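Local coordinates for protein tyrosinase (PDB 6JU8) that probably oxidises L-tyrosine and L-dopa to L-dopaquinone with molecular oxygen at a dinuclear copper centre, at residues Trp386-Ser391 / Lys430-Leu435. The protein carries 1 engineered substitution. Numbering follows the deposited sequence.
Sequences WQTVNS and KDWRSL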
loop_
_atom_site.group_PDB
_atom_site.type_symbol
_atom_site.label_atom_id
_atom_site.label_comp_id
_atom_site.label_asym_id
_atom_site.label_seq_id
_atom_site.Cartn_x
_atom_site.Cartn_y
_atom_site.Cartn_z
ATOM N N TRP A 386 8.496 31.905 11.163
ATOM C CA TRP A 386 7.816 32.694 12.194
ATOM C C TRP A 386 8.843 33.522 12.945
ATOM O O TRP A 386 8.580 34.695 13.251
ATOM C CB TRP A 386 7.030 31.760 13.128
ATOM C CG TRP A 386 6.176 32.505 14.101
ATOM C CD1 TRP A 386 4.866 32.858 13.870
ATOM C CD2 TRP A 386 6.508 33.011 15.404
ATOM N NE1 TRP A 386 4.373 33.528 14.955
ATOM C CE2 TRP A 386 5.360 33.640 15.917
ATOM C CE3 TRP A 386 7.662 32.971 16.190
ATOM C CZ2 TRP A 386 5.302 34.251 17.178
ATOM C CZ3 TRP A 386 7.605 33.576 17.447
ATOM C CH2 TRP A 386 6.460 34.201 17.934
ATOM N N GLN A 387 10.023 32.959 13.232
ATOM C CA GLN A 387 11.062 33.752 13.903
ATOM C C GLN A 387 11.435 34.978 13.064
ATOM O O GLN A 387 11.623 36.065 13.598
ATOM C CB GLN A 387 12.314 32.929 14.142
ATOM C CG GLN A 387 12.209 31.845 15.209
ATOM C CD GLN A 387 13.549 31.134 15.289
ATOM O OE1 GLN A 387 13.708 30.021 14.773
ATOM N NE2 GLN A 387 14.548 31.775 15.886
ATOM N N THR A 388 11.544 34.793 11.762
ATOM C CA THR A 388 11.940 35.876 10.859
ATOM C C THR A 388 10.981 37.052 10.931
ATOM O O THR A 388 11.429 38.203 10.915
ATOM C CB THR A 388 12.030 35.340 9.421
ATOM O OG1 THR A 388 13.086 34.349 9.346
ATOM C CG2 THR A 388 12.375 36.435 8.435
ATOM N N VAL A 389 9.672 36.759 11.020
ATOM C CA VAL A 389 8.709 37.863 11.033
ATOM C C VAL A 389 8.231 38.211 12.440
ATOM O O VAL A 389 7.372 39.090 12.587
ATOM C CB VAL A 389 7.539 37.575 10.074
ATOM C CG1 VAL A 389 8.087 37.378 8.665
ATOM C CG2 VAL A 389 6.752 36.330 10.465
ATOM N N ASN A 390 8.826 37.609 13.469
ATOM C CA ASN A 390 8.549 37.921 14.875
ATOM C C ASN A 390 9.846 38.005 15.663
ATOM O O ASN A 390 10.049 37.347 16.668
ATOM C CB ASN A 390 7.620 36.877 15.495
ATOM C CG ASN A 390 6.233 36.912 14.901
ATOM O OD1 ASN A 390 5.387 37.716 15.278
ATOM N ND2 ASN A 390 6.009 36.061 13.908
ATOM N N SER A 391 10.757 38.851 15.164
ATOM C CA SER A 391 12.043 39.003 15.828
ATOM C C SER A 391 11.845 39.406 17.292
ATOM O O SER A 391 11.020 40.273 17.594
ATOM C CB SER A 391 12.888 40.088 15.141
ATOM O OG SER A 391 14.158 40.176 15.763
ATOM N N LYS A 430 18.830 29.225 18.253
ATOM C CA LYS A 430 17.943 30.333 17.861
ATOM C C LYS A 430 18.199 30.737 16.421
ATOM O O LYS A 430 17.283 30.972 15.623
ATOM C CB LYS A 430 18.184 31.516 18.815
ATOM C CG LYS A 430 17.338 32.749 18.509
ATOM C CD LYS A 430 17.906 33.979 19.205
ATOM C CE LYS A 430 17.536 33.992 20.678
ATOM N NZ LYS A 430 18.036 35.225 21.364
ATOM N N ASP A 431 19.485 30.828 16.053
ATOM C CA ASP A 431 19.831 31.068 14.651
ATOM C C ASP A 431 20.132 29.723 13.996
ATOM O O ASP A 431 21.207 29.152 14.236
ATOM C CB ASP A 431 21.041 32.001 14.551
ATOM C CG ASP A 431 21.366 32.358 13.112
ATOM O OD1 ASP A 431 20.706 31.866 12.172
ATOM O OD2 ASP A 431 22.326 33.130 12.923
ATOM N N TRP A 432 19.193 29.208 13.237
ATOM C CA TRP A 432 19.346 27.886 12.630
ATOM C C TRP A 432 20.566 27.888 11.714
ATOM O O TRP A 432 21.138 26.830 11.452
ATOM C CB TRP A 432 18.054 27.472 11.904
ATOM C CG TRP A 432 17.696 28.475 10.845
ATOM C CD1 TRP A 432 18.075 28.439 9.530
ATOM C CD2 TRP A 432 16.899 29.657 11.013
ATOM N NE1 TRP A 432 17.554 29.550 8.877
ATOM C CE2 TRP A 432 16.834 30.303 9.770
ATOM C CE3 TRP A 432 16.243 30.222 12.125
ATOM C CZ2 TRP A 432 16.126 31.499 9.575
ATOM C CZ3 TRP A 432 15.550 31.409 11.924
ATOM C CH2 TRP A 432 15.503 32.029 10.675
ATOM N N ARG A 433 20.993 29.053 11.236
ATOM C CA ARG A 433 22.118 29.107 10.311
ATOM C C ARG A 433 23.409 28.724 11.016
ATOM O O ARG A 433 24.408 28.368 10.381
ATOM C CB ARG A 433 22.214 30.479 9.634
ATOM C CG ARG A 433 21.050 30.714 8.672
ATOM C CD ARG A 433 20.765 32.195 8.451
ATOM N NE ARG A 433 20.064 32.697 9.639
ATOM C CZ ARG A 433 18.986 33.446 9.788
ATOM N NH1 ARG A 433 18.299 33.913 8.749
ATOM N NH2 ARG A 433 18.561 33.756 11.016
ATOM N N SER A 434 23.396 28.770 12.351
ATOM C CA SER A 434 24.609 28.319 13.046
ATOM C C SER A 434 24.815 26.820 12.868
ATOM O O SER A 434 25.921 26.343 13.113
ATOM C CB SER A 434 24.555 28.663 14.534
ATOM O OG SER A 434 23.519 27.932 15.142
ATOM N N LEU A 435 23.778 26.092 12.450
ATOM C CA LEU A 435 23.867 24.655 12.176
ATOM C C LEU A 435 24.156 24.392 10.702
ATOM O O LEU A 435 24.095 23.260 10.238
ATOM C CB LEU A 435 22.554 23.974 12.607
ATOM C CG LEU A 435 22.234 24.104 14.100
ATOM C CD1 LEU A 435 20.824 23.617 14.404
ATOM C CD2 LEU A 435 23.286 23.345 14.906
HETATM O O HOH W 1 15.690 35.282 9.024
#
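The C-terminal end of helix 371-389, the helix that carries the copper ligand His376, meets segment 430-435, an Asx turn and 3-10 segment preceded by Lys430, through Gln387, Thr388, Lys430 and Trp432. The hydrogen bond across the contact runs from Gln387 NE2 to the backbone O of Lys430, 2.9 Å long and nearly straight at 163°. Lys430 O lies close to the amide plane of Gln387, and an extended chain beyond CG (chi2 180°) carries the amide out to it. Gln387 OE1 accepts from Arg108 on helix 103-129, so both ends of the amide are used and its rotation is fixed. The same OE1 lies 3.7 Å from Trp432 CZ3, approaching the indole obliquely, with the amide and ring planes 76° apart. Farther round the six-membered ring, Thr388 OG1 sits at the edge, 3.6 Å from Trp432 CH2 and near the ring plane. That hydroxyl is hydrogen-bonded to Ala384 O one helical turn back and accepts from a water, which in turn accepts from Arg433 NH1, forming a one-water bridge between the segments. Arg433 lays its guanidinium over one face of Trp432, CZ 3.4 Å above the indole plane and offset toward the rim. Its NE forms a salt bridge with Asp431 OD1 at 2.7 Å, which holds the guanidinium over the ring. OD1 also accepts from Arg433 N, closing the Asx turn, while Trp432 NE1 is hydrogen-bonded to Asp438 OD1. The side chain of Gln387 lies about 11 Å from that of His107, a ligand of the other copper, so the contact is outside the metal site itself. The arrangement joins the end of a copper-binding helix of the tyrosinase central domain to the loop between strand 420-423 and helix 448-456, where an Asx turn at Asp431 leads into the 3-10 segment 432-435.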